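Local coordinates for lipase-esterase related protein (PDB 3E0X) that is of unknown function but probably acts as a hydrolase of the alpha/beta-hydrolase fold, and holds ortho-xylene in a pocket in the crystal, at residues H52-Y66 against I167-L180. Sequence-based numbering, arbitrary orientation. Where two conformers were deposited one is given.
Sequences HGESKGQCPSTVYGY and IMINDLIACKLIDL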
ATOM      1  N   HIS A  52      11.207  -5.723  -5.645  1.00 10.98           N
ATOM      2  CA  HIS A  52      11.229  -5.530  -4.201  1.00 10.89           C
ATOM      3  C   HIS A  52      11.254  -6.890  -3.518  1.00 11.13           C
ATOM      4  O   HIS A  52      10.718  -7.863  -4.076  1.00 12.41           O
ATOM      5  CB  HIS A  52       9.966  -4.806  -3.744  1.00  9.69           C
ATOM      6  CG  HIS A  52       9.786  -3.436  -4.348  1.00  8.95           C
ATOM      7  ND1 HIS A  52       9.470  -3.234  -5.677  1.00 11.54           N
ATOM      8  CD2 HIS A  52       9.823  -2.200  -3.786  1.00  9.14           C
ATOM      9  CE1 HIS A  52       9.344  -1.937  -5.915  1.00  9.63           C
ATOM     10  NE2 HIS A  52       9.551  -1.283  -4.783  1.00  9.64           N
ATOM     11  N   GLY A  53      11.843  -6.964  -2.317  1.00 11.53           N
ATOM     12  CA  GLY A  53      11.881  -8.231  -1.578  1.00 12.16           C
ATOM     13  C   GLY A  53      12.410  -9.345  -2.466  1.00 12.81           C
ATOM     14  O   GLY A  53      13.448  -9.197  -3.096  1.00 14.38           O
ATOM     15  N   GLU A  54      11.662 -10.444  -2.561  1.00 13.12           N
ATOM     16  CA  GLU A  54      12.130 -11.607  -3.297  0.50 13.32           C
ATOM     17  C   GLU A  54      11.579 -11.696  -4.702  1.00 13.10           C
ATOM     18  O   GLU A  54      11.787 -12.708  -5.408  1.00 14.92           O
ATOM     19  CB  GLU A  54      11.838 -12.893  -2.524  0.50 13.52           C
ATOM     20  CG  GLU A  54      12.684 -13.019  -1.283  0.50 15.52           C
ATOM     21  CD  GLU A  54      12.508 -14.337  -0.583  0.50 17.42           C
ATOM     22  OE1 GLU A  54      12.263 -14.321   0.642  0.50 20.65           O
ATOM     23  OE2 GLU A  54      12.611 -15.389  -1.256  0.50 19.65           O
ATOM     24  N   SER A  55      10.887 -10.648  -5.141  1.00 12.32           N
ATOM     25  CA  SER A  55      10.403 -10.626  -6.521  1.00 11.62           C
ATOM     26  C   SER A  55      11.464 -10.030  -7.426  1.00 13.01           C
ATOM     27  O   SER A  55      11.739  -8.836  -7.367  1.00 13.38           O
ATOM     28  CB  SER A  55       9.110  -9.822  -6.632  1.00 10.71           C
ATOM     29  OG  SER A  55       8.025 -10.512  -6.063  1.00 10.96           O
ATOM     30  N   LYS A  56      12.084 -10.877  -8.241  1.00 14.38           N
ATOM     31  CA  LYS A  56      13.199 -10.417  -9.075  1.00 16.15           C
ATOM     32  C   LYS A  56      12.716  -9.563 -10.238  1.00 15.52           C
ATOM     33  O   LYS A  56      11.585  -9.725 -10.731  1.00 16.54           O
ATOM     34  CB  LYS A  56      14.000 -11.610  -9.626  1.00 16.38           C
ATOM     35  CG  LYS A  56      14.814 -12.336  -8.579  1.00 18.39           C
ATOM     36  CD  LYS A  56      15.579 -13.516  -9.178  1.00 20.05           C
ATOM     37  CE  LYS A  56      15.119 -14.846  -8.634  1.00 25.91           C
ATOM     38  NZ  LYS A  56      15.652 -15.099  -7.259  1.00 27.99           N
ATOM     39  N   GLY A  57      13.586  -8.669 -10.687  1.00 14.85           N
ATOM     40  CA  GLY A  57      13.298  -7.869 -11.852  1.00 14.55           C
ATOM     41  C   GLY A  57      13.517  -6.397 -11.617  1.00 14.62           C
ATOM     42  O   GLY A  57      13.760  -5.980 -10.479  1.00 14.97           O
ATOM     43  N   GLN A  58      13.486  -5.627 -12.705  1.00 15.06           N
ATOM     44  CA  GLN A  58      13.522  -4.169 -12.643  1.00 14.74           C
ATOM     45  C   GLN A  58      12.210  -3.662 -12.037  1.00 13.97           C
ATOM     46  O   GLN A  58      11.122  -4.095 -12.435  1.00 15.17           O
ATOM     47  CB  GLN A  58      13.749  -3.576 -14.053  1.00 15.19           C
ATOM     48  CG  GLN A  58      13.495  -2.069 -14.237  1.00 17.02           C
ATOM     49  CD  GLN A  58      14.567  -1.184 -13.634  1.00 18.08           C
ATOM     50  OE1 GLN A  58      15.625  -1.660 -13.206  1.00 16.30           O
ATOM     51  NE2 GLN A  58      14.297   0.129 -13.612  1.00 21.11           N
ATOM     52  N   CYS A  59      12.297  -2.741 -11.078  1.00 12.83           N
ATOM     53  CA  CYS A  59      11.073  -2.148 -10.535  1.00 12.36           C
ATOM     54  C   CYS A  59      10.430  -1.325 -11.639  1.00 11.97           C
ATOM     55  O   CYS A  59      11.110  -0.519 -12.271  1.00 13.19           O
ATOM     56  CB  CYS A  59      11.375  -1.185  -9.393  1.00 13.14           C
ATOM     57  SG  CYS A  59      12.177  -1.889  -7.947  1.00 14.96           S
ATOM     58  N   PRO A  60       9.128  -1.528 -11.903  1.00 10.28           N
ATOM     59  CA  PRO A  60       8.413  -0.620 -12.802  1.00 10.29           C
ATOM     60  C   PRO A  60       8.573   0.840 -12.361  1.00  9.47           C
ATOM     61  O   PRO A  60       8.636   1.133 -11.157  1.00 10.35           O
ATOM     62  CB  PRO A  60       6.960  -1.065 -12.643  1.00  9.95           C
ATOM     63  CG  PRO A  60       7.053  -2.544 -12.322  1.00 12.19           C
ATOM     64  CD  PRO A  60       8.278  -2.657 -11.455  1.00 10.48           C
ATOM     65  N   SER A  61       8.625   1.747 -13.338  1.00  9.57           N
ATOM     66  CA  SER A  61       8.864   3.160 -13.057  1.00 10.15           C
ATOM     67  C   SER A  61       7.585   3.935 -12.846  1.00  9.73           C
ATOM     68  O   SER A  61       7.623   5.118 -12.466  1.00 10.61           O
ATOM     69  CB  SER A  61       9.622   3.831 -14.195  1.00 11.35           C
ATOM     70  OG  SER A  61      10.930   3.292 -14.298  1.00 14.40           O
ATOM     71  N   THR A  62       6.444   3.285 -13.072  1.00  9.22           N
ATOM     72  CA  THR A  62       5.141   3.964 -12.961  1.00  9.22           C
ATOM     73  C   THR A  62       4.181   3.161 -12.118  1.00  9.31           C
ATOM     74  O   THR A  62       4.275   1.917 -12.052  1.00  9.88           O
ATOM     75  CB  THR A  62       4.491   4.239 -14.341  1.00  9.59           C
ATOM     76  OG1 THR A  62       4.018   3.019 -14.921  1.00  9.81           O
ATOM     77  CG2 THR A  62       5.497   4.889 -15.292  1.00  9.49           C
ATOM     78  N   VAL A  63       3.218   3.852 -11.494  1.00  9.29           N
ATOM     79  CA  VAL A  63       2.210   3.100 -10.752  1.00  9.71           C
ATOM     80  C   VAL A  63       1.411   2.194 -11.703  1.00  9.84           C
ATOM     81  O   VAL A  63       1.002   1.100 -11.325  1.00 10.77           O
ATOM     82  CB  VAL A  63       1.326   4.044  -9.934  1.00 10.23           C
ATOM     83  CG1 VAL A  63       0.143   3.305  -9.334  1.00 10.76           C
ATOM     84  CG2 VAL A  63       2.167   4.656  -8.799  1.00 10.77           C
ATOM     85  N   TYR A  64       1.196   2.643 -12.940  1.00 10.07           N
ATOM     86  CA  TYR A  64       0.545   1.801 -13.945  1.00  9.62           C
ATOM     87  C   TYR A  64       1.232   0.462 -14.167  1.00 10.19           C
ATOM     88  O   TYR A  64       0.572  -0.560 -14.339  1.00 11.15           O
ATOM     89  CB  TYR A  64       0.433   2.551 -15.273  1.00  9.79           C
ATOM     90  CG  TYR A  64      -0.446   3.768 -15.124  1.00 10.09           C
ATOM     91  CD1 TYR A  64      -1.837   3.627 -15.014  1.00 11.81           C
ATOM     92  CD2 TYR A  64       0.092   5.057 -15.078  1.00 10.99           C
ATOM     93  CE1 TYR A  64      -2.665   4.717 -14.874  1.00 12.25           C
ATOM     94  CE2 TYR A  64      -0.734   6.180 -14.935  1.00 10.77           C
ATOM     95  CZ  TYR A  64      -2.115   6.009 -14.813  1.00 11.39           C
ATOM     96  OH  TYR A  64      -2.942   7.099 -14.672  1.00 15.29           O
ATOM     97  N   GLY A  65       2.557   0.445 -14.166  1.00 10.70           N
ATOM     98  CA  GLY A  65       3.294  -0.815 -14.274  1.00 10.28           C
ATOM     99  C   GLY A  65       2.965  -1.742 -13.123  1.00  9.76           C
ATOM    100  O   GLY A  65       2.684  -2.935 -13.353  1.00 11.11           O
ATOM    101  N   TYR A  66       3.022  -1.213 -11.889  1.00  9.23           N
ATOM    102  CA  TYR A  66       2.664  -2.002 -10.707  1.00  9.03           C
ATOM    103  C   TYR A  66       1.216  -2.489 -10.760  1.00  9.51           C
ATOM    104  O   TYR A  66       0.939  -3.658 -10.431  1.00  9.98           O
ATOM    105  CB  TYR A  66       2.932  -1.216  -9.417  1.00  9.56           C
ATOM    106  CG  TYR A  66       4.389  -0.964  -9.120  1.00  9.01           C
ATOM    107  CD1 TYR A  66       5.248  -2.015  -8.794  1.00 10.66           C
ATOM    108  CD2 TYR A  66       4.885   0.326  -9.114  1.00  9.06           C
ATOM    109  CE1 TYR A  66       6.587  -1.780  -8.487  1.00 11.09           C
ATOM    110  CE2 TYR A  66       6.236   0.583  -8.798  1.00 10.32           C
ATOM    111  CZ  TYR A  66       7.072  -0.478  -8.494  1.00 11.06           C
ATOM    112  OH  TYR A  66       8.391  -0.227  -8.178  1.00 11.96           O
ATOM    113  N   ILE A 167      15.783   1.996  -5.384  1.00 10.73           N
ATOM    114  CA  ILE A 167      14.402   1.524  -5.367  1.00 10.81           C
ATOM    115  C   ILE A 167      13.460   2.589  -4.776  1.00 10.31           C
ATOM    116  O   ILE A 167      12.419   2.917  -5.378  1.00 10.37           O
ATOM    117  CB  ILE A 167      14.259   0.183  -4.632  1.00 10.47           C
ATOM    118  CG1 ILE A 167      15.104  -0.885  -5.350  1.00 11.93           C
ATOM    119  CG2 ILE A 167      12.761  -0.242  -4.530  1.00 10.88           C
ATOM    120  CD1 ILE A 167      15.160  -2.182  -4.619  1.00 15.03           C
HETATM  121  N   MSE A 168      13.797   3.127  -3.602  1.00 10.40           N
HETATM  122  CA  MSE A 168      12.995   4.231  -3.025  1.00 10.29           C
HETATM  123  C   MSE A 168      12.892   5.424  -4.006  1.00  9.86           C
HETATM  124  O   MSE A 168      11.828   6.049  -4.169  1.00 12.00           O
HETATM  125  CB  MSE A 168      13.591   4.658  -1.682  1.00 11.00           C
HETATM  126  CG  MSE A 168      12.809   5.776  -1.026  1.00 12.47           C
HETATM  127 SE   MSE A 168      11.023   5.205  -0.430  0.55 13.31          SE
HETATM  128  CE  MSE A 168      11.597   4.421   1.272  1.00 13.29           C
ATOM    129  N   ILE A 169      14.002   5.760  -4.650  1.00 10.50           N
ATOM    130  CA  ILE A 169      13.984   6.862  -5.601  1.00 10.52           C
ATOM    131  C   ILE A 169      13.003   6.580  -6.768  1.00 10.19           C
ATOM    132  O   ILE A 169      12.153   7.413  -7.105  1.00 10.35           O
ATOM    133  CB  ILE A 169      15.429   7.177  -6.095  1.00 10.94           C
ATOM    134  CG1 ILE A 169      16.245   7.771  -4.938  1.00 11.22           C
ATOM    135  CG2 ILE A 169      15.417   8.130  -7.292  1.00 11.29           C
ATOM    136  CD1 ILE A 169      17.729   7.830  -5.197  1.00 11.99           C
ATOM    137  N   ASN A 170      13.086   5.379  -7.342  1.00  9.64           N
ATOM    138  CA  ASN A 170      12.170   4.963  -8.402  1.00  8.90           C
ATOM    139  C   ASN A 170      10.728   5.104  -7.960  1.00  8.55           C
ATOM    140  O   ASN A 170       9.882   5.634  -8.686  1.00  8.78           O
ATOM    141  CB  ASN A 170      12.438   3.507  -8.722  1.00  8.53           C
ATOM    142  CG  ASN A 170      11.502   2.952  -9.802  1.00  9.68           C
ATOM    143  OD1 ASN A 170      11.766   3.084 -10.991  1.00 11.66           O
ATOM    144  ND2 ASN A 170      10.399   2.334  -9.373  1.00 10.59           N
ATOM    145  N   ASP A 171      10.447   4.599  -6.767  1.00  8.68           N
ATOM    146  CA  ASP A 171       9.075   4.548  -6.289  1.00  8.99           C
ATOM    147  C   ASP A 171       8.531   5.938  -5.959  1.00  8.71           C
ATOM    148  O   ASP A 171       7.356   6.214  -6.229  1.00 10.19           O
ATOM    149  CB  ASP A 171       8.971   3.621  -5.086  1.00  8.85           C
ATOM    150  CG  ASP A 171       9.157   2.152  -5.448  1.00  9.31           C
ATOM    151  OD1 ASP A 171       9.132   1.808  -6.656  1.00 10.71           O
ATOM    152  OD2 ASP A 171       9.298   1.332  -4.505  1.00 10.18           O
ATOM    153  N   LEU A 172       9.355   6.823  -5.379  1.00  9.41           N
ATOM    154  CA  LEU A 172       8.877   8.186  -5.078  1.00  9.72           C
ATOM    155  C   LEU A 172       8.624   8.986  -6.352  1.00  9.50           C
ATOM    156  O   LEU A 172       7.678   9.778  -6.408  1.00 10.30           O
ATOM    157  CB  LEU A 172       9.847   8.930  -4.156  1.00 10.45           C
ATOM    158  CG  LEU A 172       9.869   8.421  -2.714  1.00 11.42           C
ATOM    159  CD1 LEU A 172      11.041   9.004  -1.933  1.00 12.42           C
ATOM    160  CD2 LEU A 172       8.541   8.659  -1.996  1.00 14.13           C
ATOM    161  N   ILE A 173       9.439   8.754  -7.384  1.00 10.41           N
ATOM    162  CA  ILE A 173       9.182   9.370  -8.688  1.00 10.04           C
ATOM    163  C   ILE A 173       7.857   8.835  -9.259  1.00 10.06           C
ATOM    164  O   ILE A 173       7.036   9.622  -9.766  1.00 11.17           O
ATOM    165  CB  ILE A 173      10.379   9.154  -9.674  1.00  9.32           C
ATOM    166  CG1 ILE A 173      11.594   9.951  -9.163  1.00  8.81           C
ATOM    167  CG2 ILE A 173       9.977   9.516 -11.098  1.00 10.19           C
ATOM    168  CD1 ILE A 173      12.926   9.668  -9.880  1.00 10.19           C
ATOM    169  N   ALA A 174       7.632   7.515  -9.152  1.00  9.82           N
ATOM    170  CA  ALA A 174       6.353   6.940  -9.615  1.00  9.83           C
ATOM    171  C   ALA A 174       5.189   7.613  -8.877  1.00 10.00           C
ATOM    172  O   ALA A 174       4.146   7.950  -9.493  1.00 10.11           O
ATOM    173  CB  ALA A 174       6.339   5.429  -9.397  1.00 10.19           C
ATOM    174  N   CYS A 175       5.382   7.865  -7.572  1.00 10.02           N
ATOM    175  CA  CYS A 175       4.311   8.517  -6.804  1.00 10.73           C
ATOM    176  C   CYS A 175       4.076   9.951  -7.224  1.00 11.55           C
ATOM    177  O   CYS A 175       2.926  10.397  -7.299  1.00 12.08           O
ATOM    178  CB  CYS A 175       4.613   8.467  -5.312  1.00 11.37           C
ATOM    179  SG  CYS A 175       4.408   6.809  -4.613  1.00 12.73           S
ATOM    180  N   LYS A 176       5.153  10.679  -7.517  1.00 11.16           N
ATOM    181  CA  LYS A 176       4.988  12.059  -7.945  1.00 12.53           C
ATOM    182  C   LYS A 176       4.290  12.134  -9.323  1.00 11.72           C
ATOM    183  O   LYS A 176       3.596  13.115  -9.613  1.00 12.89           O
ATOM    184  CB  LYS A 176       6.326  12.798  -7.959  1.00 12.75           C
ATOM    185  CG  LYS A 176       6.172  14.218  -8.455  1.00 16.72           C
ATOM    186  CD  LYS A 176       7.327  15.128  -8.135  1.00 23.01           C
ATOM    187  CE  LYS A 176       7.024  16.483  -8.782  1.00 26.25           C
ATOM    188  NZ  LYS A 176       8.215  17.187  -9.307  1.00 28.68           N
ATOM    189  N   LEU A 177       4.445  11.099 -10.151  1.00 11.53           N
ATOM    190  CA  LEU A 177       3.846  11.085 -11.477  1.00 11.63           C
ATOM    191  C   LEU A 177       2.373  10.668 -11.480  1.00 11.65           C
ATOM    192  O   LEU A 177       1.637  11.146 -12.331  1.00 12.46           O
ATOM    193  CB  LEU A 177       4.613  10.143 -12.391  1.00 12.67           C
ATOM    194  CG  LEU A 177       6.033  10.567 -12.785  1.00 14.95           C
ATOM    195  CD1 LEU A 177       6.735   9.424 -13.541  1.00 15.59           C
ATOM    196  CD2 LEU A 177       6.060  11.865 -13.581  1.00 19.49           C
ATOM    197  N   ILE A 178       1.943   9.790 -10.569  1.00 10.89           N
ATOM    198  CA  ILE A 178       0.584   9.206 -10.663  1.00 11.07           C
ATOM    199  C   ILE A 178      -0.544  10.207 -10.381  1.00 11.16           C
ATOM    200  O   ILE A 178      -0.443  11.050  -9.480  1.00 11.23           O
ATOM    201  CB  ILE A 178       0.434   7.963  -9.753  1.00 11.15           C
ATOM    202  CG1 ILE A 178      -0.833   7.164 -10.107  1.00 10.98           C
ATOM    203  CG2 ILE A 178       0.480   8.345  -8.250  1.00 12.13           C
ATOM    204  CD1 ILE A 178      -0.901   6.607 -11.569  1.00 12.55           C
ATOM    205  N   ASP A 179      -1.619  10.122 -11.168  1.00 11.57           N
ATOM    206  CA  ASP A 179      -2.794  10.915 -10.865  1.00 11.76           C
ATOM    207  C   ASP A 179      -4.026  10.155 -11.315  1.00 10.90           C
ATOM    208  O   ASP A 179      -4.436  10.253 -12.485  1.00 12.23           O
ATOM    209  CB  ASP A 179      -2.700  12.274 -11.561  1.00 11.78           C
ATOM    210  CG  ASP A 179      -3.828  13.213 -11.171  1.00 14.79           C
ATOM    211  OD1 ASP A 179      -4.800  12.750 -10.517  1.00 14.13           O
ATOM    212  OD2 ASP A 179      -3.709  14.422 -11.510  1.00 19.55           O
ATOM    213  N   LEU A 180      -4.600   9.390 -10.390  1.00 11.51           N
ATOM    214  CA  LEU A 180      -5.819   8.624 -10.682  1.00 11.60           C
ATOM    215  C   LEU A 180      -7.081   9.347 -10.237  1.00 12.33           C
ATOM    216  O   LEU A 180      -8.160   8.762 -10.258  1.00 11.92           O
ATOM    217  CB  LEU A 180      -5.792   7.260  -9.977  1.00 12.33           C
ATOM    218  CG  LEU A 180      -4.653   6.333 -10.393  1.00 12.87           C
ATOM    219  CD1 LEU A 180      -4.427   5.229  -9.354  1.00 15.97           C
ATOM    220  CD2 LEU A 180      -4.899   5.770 -11.777  1.00 16.41           C
TER
HETATM  221  O   HOH W   1       9.948   6.167 -11.437  1.00 10.82           O
HETATM  222  O   HOH W   2      12.118   5.254 -12.709  1.00 14.44           O
HETATM  223  O   HOH W   3       3.225   6.580 -11.799  1.00 11.58           O
HETATM  224  O   HOH W   4      -1.693   9.338 -13.994  1.00 13.92           O
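Where T62 caps helix 63-76, its CA comes within 4.6 Å of A174 CA on helix 165-177, and the loop on the N-terminal side runs up the helix until C59 faces I167. The D171 carboxylate accepts four protein hydrogen bonds. The H52 ring lies nearly coplanar with it and sends NE2-H almost straight (174°) to the syn lone pair of OD2, 2.6 Å away; G26 N also donates to OD2. Y66 OH donates to D171 OD1 over 2.6 Å from the syn side and N170 ND2 from the anti side, both somewhat out of the carboxylate plane. With CG anti to the backbone N (chi1 178°), N170 extends to the loop, and its ND2 also donates to P60 O at 2.8 Å. Waters join S61 O to N170 O, S61 OG to N170 OD1, and V63 N to A174 O. After the last helical turn, I178 CD1 lies over one face of the Y64 ring, 3.4 Å from Y64 CE2, and the I178 side chain crosses that of V63 at about a right angle. Y66 and D171 also touch M93, which directly follows S92 in a GxSxG sequence consistent with a nucleophile elbow. The contact thus ties the loop between strand 43-47 and helix 63-76 to helix 165-177, which also packs on helix 126-133.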